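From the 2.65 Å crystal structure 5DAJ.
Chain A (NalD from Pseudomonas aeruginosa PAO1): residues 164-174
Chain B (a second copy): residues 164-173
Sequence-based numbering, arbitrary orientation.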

ATOM      1  N   ARG A 164       6.719   4.950  12.468  1.00 37.63           N
ATOM      2  CA  ARG A 164       6.816   4.525  11.065  1.00 37.75           C
ATOM      3  C   ARG A 164       6.490   3.051  10.894  1.00 37.13           C
ATOM      4  O   ARG A 164       5.815   2.683   9.943  1.00 38.06           O
ATOM      5  CB  ARG A 164       8.188   4.841  10.487  1.00 36.82           C
ATOM      6  CG  ARG A 164       8.334   6.321  10.196  1.00 37.58           C
ATOM      7  CD  ARG A 164       9.759   6.796  10.227  1.00 39.54           C
ATOM      8  NE  ARG A 164       9.812   8.227   9.926  1.00 41.08           N
ATOM      9  CZ  ARG A 164       9.491   9.209  10.769  1.00 39.77           C
ATOM     10  NH1 ARG A 164       9.045   8.965  11.987  1.00 41.24           N
ATOM     11  NH2 ARG A 164       9.612  10.463  10.380  1.00 42.95           N
ATOM     12  N   ALA A 165       6.963   2.226  11.821  1.00 32.38           N
ATOM     13  CA  ALA A 165       6.614   0.806  11.843  1.00 37.75           C
ATOM     14  C   ALA A 165       5.107   0.639  11.981  1.00 39.03           C
ATOM     15  O   ALA A 165       4.484  -0.102  11.213  1.00 45.23           O
ATOM     16  CB  ALA A 165       7.326   0.083  12.982  1.00 39.34           C
ATOM     17  N   LEU A 166       4.526   1.374  12.926  1.00 37.68           N
ATOM     18  CA  LEU A 166       3.083   1.304  13.179  1.00 38.86           C
ATOM     19  C   LEU A 166       2.276   1.731  11.965  1.00 37.01           C
ATOM     20  O   LEU A 166       1.380   1.023  11.537  1.00 36.86           O
ATOM     21  CB  LEU A 166       2.666   2.164  14.375  1.00 42.33           C
ATOM     22  CG  LEU A 166       1.156   2.188  14.678  1.00 43.92           C
ATOM     23  CD1 LEU A 166       0.574   0.799  14.870  1.00 44.07           C
ATOM     24  CD2 LEU A 166       0.879   3.026  15.905  1.00 45.39           C
ATOM     25  N   HIS A 167       2.604   2.893  11.416  1.00 35.43           N
ATOM     26  CA  HIS A 167       1.871   3.420  10.269  1.00 35.47           C
ATOM     27  C   HIS A 167       1.939   2.481   9.070  1.00 35.39           C
ATOM     28  O   HIS A 167       0.931   2.283   8.375  1.00 38.86           O
ATOM     29  CB  HIS A 167       2.359   4.799   9.835  1.00 35.14           C
ATOM     30  CG  HIS A 167       1.620   5.329   8.649  1.00 37.31           C
ATOM     31  ND1 HIS A 167       2.098   5.216   7.364  1.00 41.05           N
ATOM     32  CD2 HIS A 167       0.392   5.887   8.544  1.00 40.09           C
ATOM     33  CE1 HIS A 167       1.216   5.718   6.522  1.00 37.88           C
ATOM     34  NE2 HIS A 167       0.169   6.135   7.215  1.00 43.33           N
ATOM     35  N   ALA A 168       3.127   1.946   8.814  1.00 33.16           N
ATOM     36  CA  ALA A 168       3.324   0.993   7.726  1.00 35.78           C
ATOM     37  C   ALA A 168       2.402  -0.218   7.891  1.00 36.74           C
ATOM     38  O   ALA A 168       1.770  -0.645   6.929  1.00 41.68           O
ATOM     39  CB  ALA A 168       4.771   0.542   7.659  1.00 37.23           C
ATOM     40  N   LEU A 169       2.292  -0.732   9.113  1.00 35.05           N
ATOM     41  CA  LEU A 169       1.387  -1.855   9.387  1.00 36.32           C
ATOM     42  C   LEU A 169      -0.068  -1.513   9.074  1.00 37.17           C
ATOM     43  O   LEU A 169      -0.744  -2.269   8.377  1.00 40.12           O
ATOM     44  CB  LEU A 169       1.481  -2.327  10.832  1.00 37.43           C
ATOM     45  CG  LEU A 169       0.489  -3.430  11.219  1.00 37.89           C
ATOM     46  CD1 LEU A 169       0.698  -4.679  10.386  1.00 37.77           C
ATOM     47  CD2 LEU A 169       0.615  -3.755  12.690  1.00 39.70           C
ATOM     48  N   ILE A 170      -0.540  -0.366   9.570  1.00 37.26           N
ATOM     49  CA  ILE A 170      -1.922   0.082   9.306  1.00 39.60           C
ATOM     50  C   ILE A 170      -2.163   0.223   7.802  1.00 40.93           C
ATOM     51  O   ILE A 170      -3.157  -0.272   7.272  1.00 43.29           O
ATOM     52  CB  ILE A 170      -2.269   1.438   9.958  1.00 39.88           C
ATOM     53  CG1 ILE A 170      -1.998   1.432  11.460  1.00 43.57           C
ATOM     54  CG2 ILE A 170      -3.732   1.792   9.710  1.00 41.28           C
ATOM     55  CD1 ILE A 170      -2.623   0.275  12.216  1.00 50.05           C
ATOM     56  N   LEU A 171      -1.248   0.915   7.134  1.00 39.51           N
ATOM     57  CA  LEU A 171      -1.336   1.143   5.696  1.00 36.51           C
ATOM     58  C   LEU A 171      -1.376  -0.170   4.932  1.00 37.21           C
ATOM     59  O   LEU A 171      -2.163  -0.326   4.002  1.00 36.67           O
ATOM     60  CB  LEU A 171      -0.151   1.971   5.212  1.00 35.52           C
ATOM     61  CG  LEU A 171      -0.067   2.257   3.717  1.00 37.77           C
ATOM     62  CD1 LEU A 171      -1.266   3.050   3.227  1.00 37.50           C
ATOM     63  CD2 LEU A 171       1.216   3.003   3.414  1.00 41.02           C
ATOM     64  N   GLY A 172      -0.510  -1.096   5.330  1.00 37.75           N
ATOM     65  CA  GLY A 172      -0.422  -2.411   4.711  1.00 40.11           C
ATOM     66  C   GLY A 172      -1.689  -3.234   4.862  1.00 42.18           C
ATOM     67  O   GLY A 172      -2.137  -3.870   3.914  1.00 43.71           O
ATOM     68  N   LEU A 173      -2.271  -3.206   6.054  1.00 41.89           N
ATOM     69  CA  LEU A 173      -3.534  -3.899   6.312  1.00 42.61           C
ATOM     70  C   LEU A 173      -4.662  -3.380   5.419  1.00 41.56           C
ATOM     71  O   LEU A 173      -5.402  -4.166   4.829  1.00 41.51           O
ATOM     72  CB  LEU A 173      -3.942  -3.772   7.781  1.00 43.55           C
ATOM     73  CG  LEU A 173      -3.078  -4.537   8.778  1.00 42.36           C
ATOM     74  CD1 LEU A 173      -3.458  -4.126  10.187  1.00 43.43           C
ATOM     75  CD2 LEU A 173      -3.223  -6.037   8.608  1.00 42.74           C
ATOM     76  N   PHE A 174      -4.774  -2.057   5.340  1.00 40.42           N
ATOM     77  CA  PHE A 174      -5.724  -1.391   4.435  1.00 42.07           C
ATOM     78  C   PHE A 174      -5.485  -1.839   3.001  1.00 42.91           C
ATOM     79  O   PHE A 174      -6.405  -2.256   2.307  1.00 46.41           O
ATOM     80  CB  PHE A 174      -5.597   0.134   4.511  1.00 41.37           C
ATOM     81  CG  PHE A 174      -6.404   0.761   5.615  1.00 45.00           C
ATOM     82  CD1 PHE A 174      -6.280   0.324   6.916  1.00 47.62           C
ATOM     83  CD2 PHE A 174      -7.272   1.818   5.345  1.00 50.12           C
ATOM     84  CE1 PHE A 174      -7.021   0.910   7.929  1.00 52.85           C
ATOM     85  CE2 PHE A 174      -8.018   2.413   6.351  1.00 52.79           C
ATOM     86  CZ  PHE A 174      -7.887   1.959   7.649  1.00 51.96           C
TER
ATOM     87  N   ARG B 164      -0.302 -12.906   7.843  1.00 40.85           N
ATOM     88  CA  ARG B 164      -1.006 -11.734   7.308  1.00 40.93           C
ATOM     89  C   ARG B 164      -0.541 -10.441   7.949  1.00 38.74           C
ATOM     90  O   ARG B 164      -0.369  -9.440   7.258  1.00 40.03           O
ATOM     91  CB  ARG B 164      -2.517 -11.880   7.446  1.00 40.77           C
ATOM     92  CG  ARG B 164      -3.068 -12.859   6.432  1.00 43.81           C
ATOM     93  CD  ARG B 164      -4.344 -13.522   6.871  1.00 46.22           C
ATOM     94  NE  ARG B 164      -4.819 -14.439   5.835  1.00 46.46           N
ATOM     95  CZ  ARG B 164      -4.306 -15.639   5.575  1.00 41.54           C
ATOM     96  NH1 ARG B 164      -3.263 -16.118   6.247  1.00 48.18           N
ATOM     97  NH2 ARG B 164      -4.830 -16.369   4.617  1.00 37.10           N
ATOM     98  N   ALA B 165      -0.326 -10.472   9.259  1.00 37.70           N
ATOM     99  CA  ALA B 165       0.259  -9.330   9.972  1.00 40.49           C
ATOM    100  C   ALA B 165       1.632  -9.001   9.400  1.00 42.64           C
ATOM    101  O   ALA B 165       1.916  -7.839   9.081  1.00 45.13           O
ATOM    102  CB  ALA B 165       0.373  -9.618  11.457  1.00 41.02           C
ATOM    103  N   LEU B 166       2.460 -10.031   9.236  1.00 41.74           N
ATOM    104  CA  LEU B 166       3.821  -9.853   8.705  1.00 41.90           C
ATOM    105  C   LEU B 166       3.808  -9.271   7.301  1.00 40.86           C
ATOM    106  O   LEU B 166       4.490  -8.290   7.032  1.00 42.25           O
ATOM    107  CB  LEU B 166       4.614 -11.164   8.695  1.00 42.41           C
ATOM    108  CG  LEU B 166       6.028 -11.079   8.113  1.00 44.05           C
ATOM    109  CD1 LEU B 166       6.880 -10.018   8.796  1.00 47.13           C
ATOM    110  CD2 LEU B 166       6.717 -12.418   8.202  1.00 46.30           C
ATOM    111  N   HIS B 167       3.031  -9.880   6.415  1.00 40.13           N
ATOM    112  CA  HIS B 167       2.984  -9.431   5.027  1.00 38.86           C
ATOM    113  C   HIS B 167       2.508  -7.992   4.903  1.00 38.31           C
ATOM    114  O   HIS B 167       3.046  -7.216   4.108  1.00 41.58           O
ATOM    115  CB  HIS B 167       2.093 -10.312   4.159  1.00 39.28           C
ATOM    116  CG  HIS B 167       2.021  -9.840   2.741  1.00 40.83           C
ATOM    117  ND1 HIS B 167       0.997  -9.050   2.272  1.00 42.05           N
ATOM    118  CD2 HIS B 167       2.895  -9.972   1.716  1.00 42.18           C
ATOM    119  CE1 HIS B 167       1.220  -8.746   1.007  1.00 44.07           C
ATOM    120  NE2 HIS B 167       2.364  -9.298   0.643  1.00 45.94           N
ATOM    121  N   ALA B 168       1.484  -7.658   5.677  1.00 37.22           N
ATOM    122  CA  ALA B 168       0.945  -6.302   5.702  1.00 39.09           C
ATOM    123  C   ALA B 168       2.036  -5.304   6.086  1.00 39.49           C
ATOM    124  O   ALA B 168       2.164  -4.251   5.454  1.00 47.83           O
ATOM    125  CB  ALA B 168      -0.228  -6.197   6.661  1.00 40.31           C
ATOM    126  N   LEU B 169       2.839  -5.650   7.085  1.00 34.00           N
ATOM    127  CA  LEU B 169       3.948  -4.783   7.497  1.00 33.90           C
ATOM    128  C   LEU B 169       4.949  -4.553   6.367  1.00 34.08           C
ATOM    129  O   LEU B 169       5.315  -3.413   6.088  1.00 33.79           O
ATOM    130  CB  LEU B 169       4.680  -5.329   8.724  1.00 35.08           C
ATOM    131  CG  LEU B 169       5.917  -4.521   9.153  1.00 34.45           C
ATOM    132  CD1 LEU B 169       5.557  -3.095   9.520  1.00 34.20           C
ATOM    133  CD2 LEU B 169       6.612  -5.201  10.312  1.00 37.11           C
ATOM    134  N   ILE B 170       5.378  -5.636   5.725  1.00 33.35           N
ATOM    135  CA  ILE B 170       6.328  -5.546   4.604  1.00 36.26           C
ATOM    136  C   ILE B 170       5.752  -4.683   3.488  1.00 37.75           C
ATOM    137  O   ILE B 170       6.426  -3.782   2.982  1.00 39.60           O
ATOM    138  CB  ILE B 170       6.700  -6.912   3.992  1.00 39.65           C
ATOM    139  CG1 ILE B 170       7.230  -7.891   5.051  1.00 44.93           C
ATOM    140  CG2 ILE B 170       7.752  -6.740   2.900  1.00 40.05           C
ATOM    141  CD1 ILE B 170       8.355  -7.352   5.917  1.00 52.06           C
ATOM    142  N   LEU B 171       4.514  -4.978   3.111  1.00 35.96           N
ATOM    143  CA  LEU B 171       3.829  -4.254   2.049  1.00 36.79           C
ATOM    144  C   LEU B 171       3.712  -2.773   2.371  1.00 40.00           C
ATOM    145  O   LEU B 171       3.955  -1.924   1.511  1.00 43.32           O
ATOM    146  CB  LEU B 171       2.432  -4.820   1.834  1.00 36.20           C
ATOM    147  CG  LEU B 171       1.554  -4.132   0.786  1.00 36.95           C
ATOM    148  CD1 LEU B 171       2.171  -4.208  -0.603  1.00 36.55           C
ATOM    149  CD2 LEU B 171       0.184  -4.765   0.788  1.00 37.10           C
ATOM    150  N   GLY B 172       3.350  -2.481   3.616  1.00 39.23           N
ATOM    151  CA  GLY B 172       3.226  -1.107   4.098  1.00 38.38           C
ATOM    152  C   GLY B 172       4.528  -0.326   4.070  1.00 39.02           C
ATOM    153  O   GLY B 172       4.549   0.834   3.650  1.00 43.25           O
ATOM    154  N   LEU B 173       5.612  -0.965   4.502  1.00 34.94           N
ATOM    155  CA  LEU B 173       6.935  -0.348   4.459  1.00 36.91           C
ATOM    156  C   LEU B 173       7.336   0.025   3.029  1.00 39.70           C
ATOM    157  O   LEU B 173       7.825   1.133   2.781  1.00 43.75           O
ATOM    158  CB  LEU B 173       7.999  -1.268   5.061  1.00 37.84           C
ATOM    159  CG  LEU B 173       7.921  -1.466   6.572  1.00 36.06           C
ATOM    160  CD1 LEU B 173       8.864  -2.574   6.990  1.00 37.71           C
ATOM    161  CD2 LEU B 173       8.239  -0.186   7.319  1.00 36.46           C
TER

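The two helices touch backbone to backbone at a pair of glycines. A:Gly172 CA and B:Gly172 CA lie 3.9 Å apart, and the helix axes approach to 6.9 Å. Such closeness is possible because glycine has no side chain. A CB modelled on A:Gly172 would sit 1.8 Å from B:Ala168 O, and one on B:Gly172 would sit 1.7 Å from A:Ala168 O. Both would clash.

The helices cross steeply, with 106° between their N-to-C directions. The contact is nearly symmetric: each contact has a near-equal counterpart with the chains exchanged. A:Leu169 also meets B:Leu169, with their CA atoms 4.3 Å apart.

No hydrogen bond of the classical kind links the stretches. Two CA-H...O contacts are present instead. B:Gly172 CA lies 3.2 Å from A:Ala168 O, and A:Gly172 CA lies 3.3 Å from B:Ala168 O. The angles at hydrogen, 164° and 165°, are close to linear. Each carbonyl also accepts the helical bond within its own chain: A:Gly172 N to A:Ala168 O is 2.8 Å, and B:Gly172 N to B:Ala168 O is the same.

Apolar side chains pack beside the glycine pair. A:Ala168 and B:Ala168 each point toward the partner helix, and the methyl of each contacts leucine from the other chain. A:Ala168 CB meets B:Leu173 CD2 at 3.6 Å, and A:Leu173 CD2 meets B:Ala168 CB at 3.6 Å. A:Leu169 and B:Leu169 start sideways, but the end of each comes nearer to the other helix. A:Leu169 CD1 reaches B:Ala165 O at 3.6 Å, and B:Leu169 CD1 reaches A:Ala165 O at 3.6 Å. These are van der Waals contacts.

A:Leu166, B:Leu166, A:Ile170 and B:Ile170 point away and take no part. Together the stretches bury 433 Å², counting both sides.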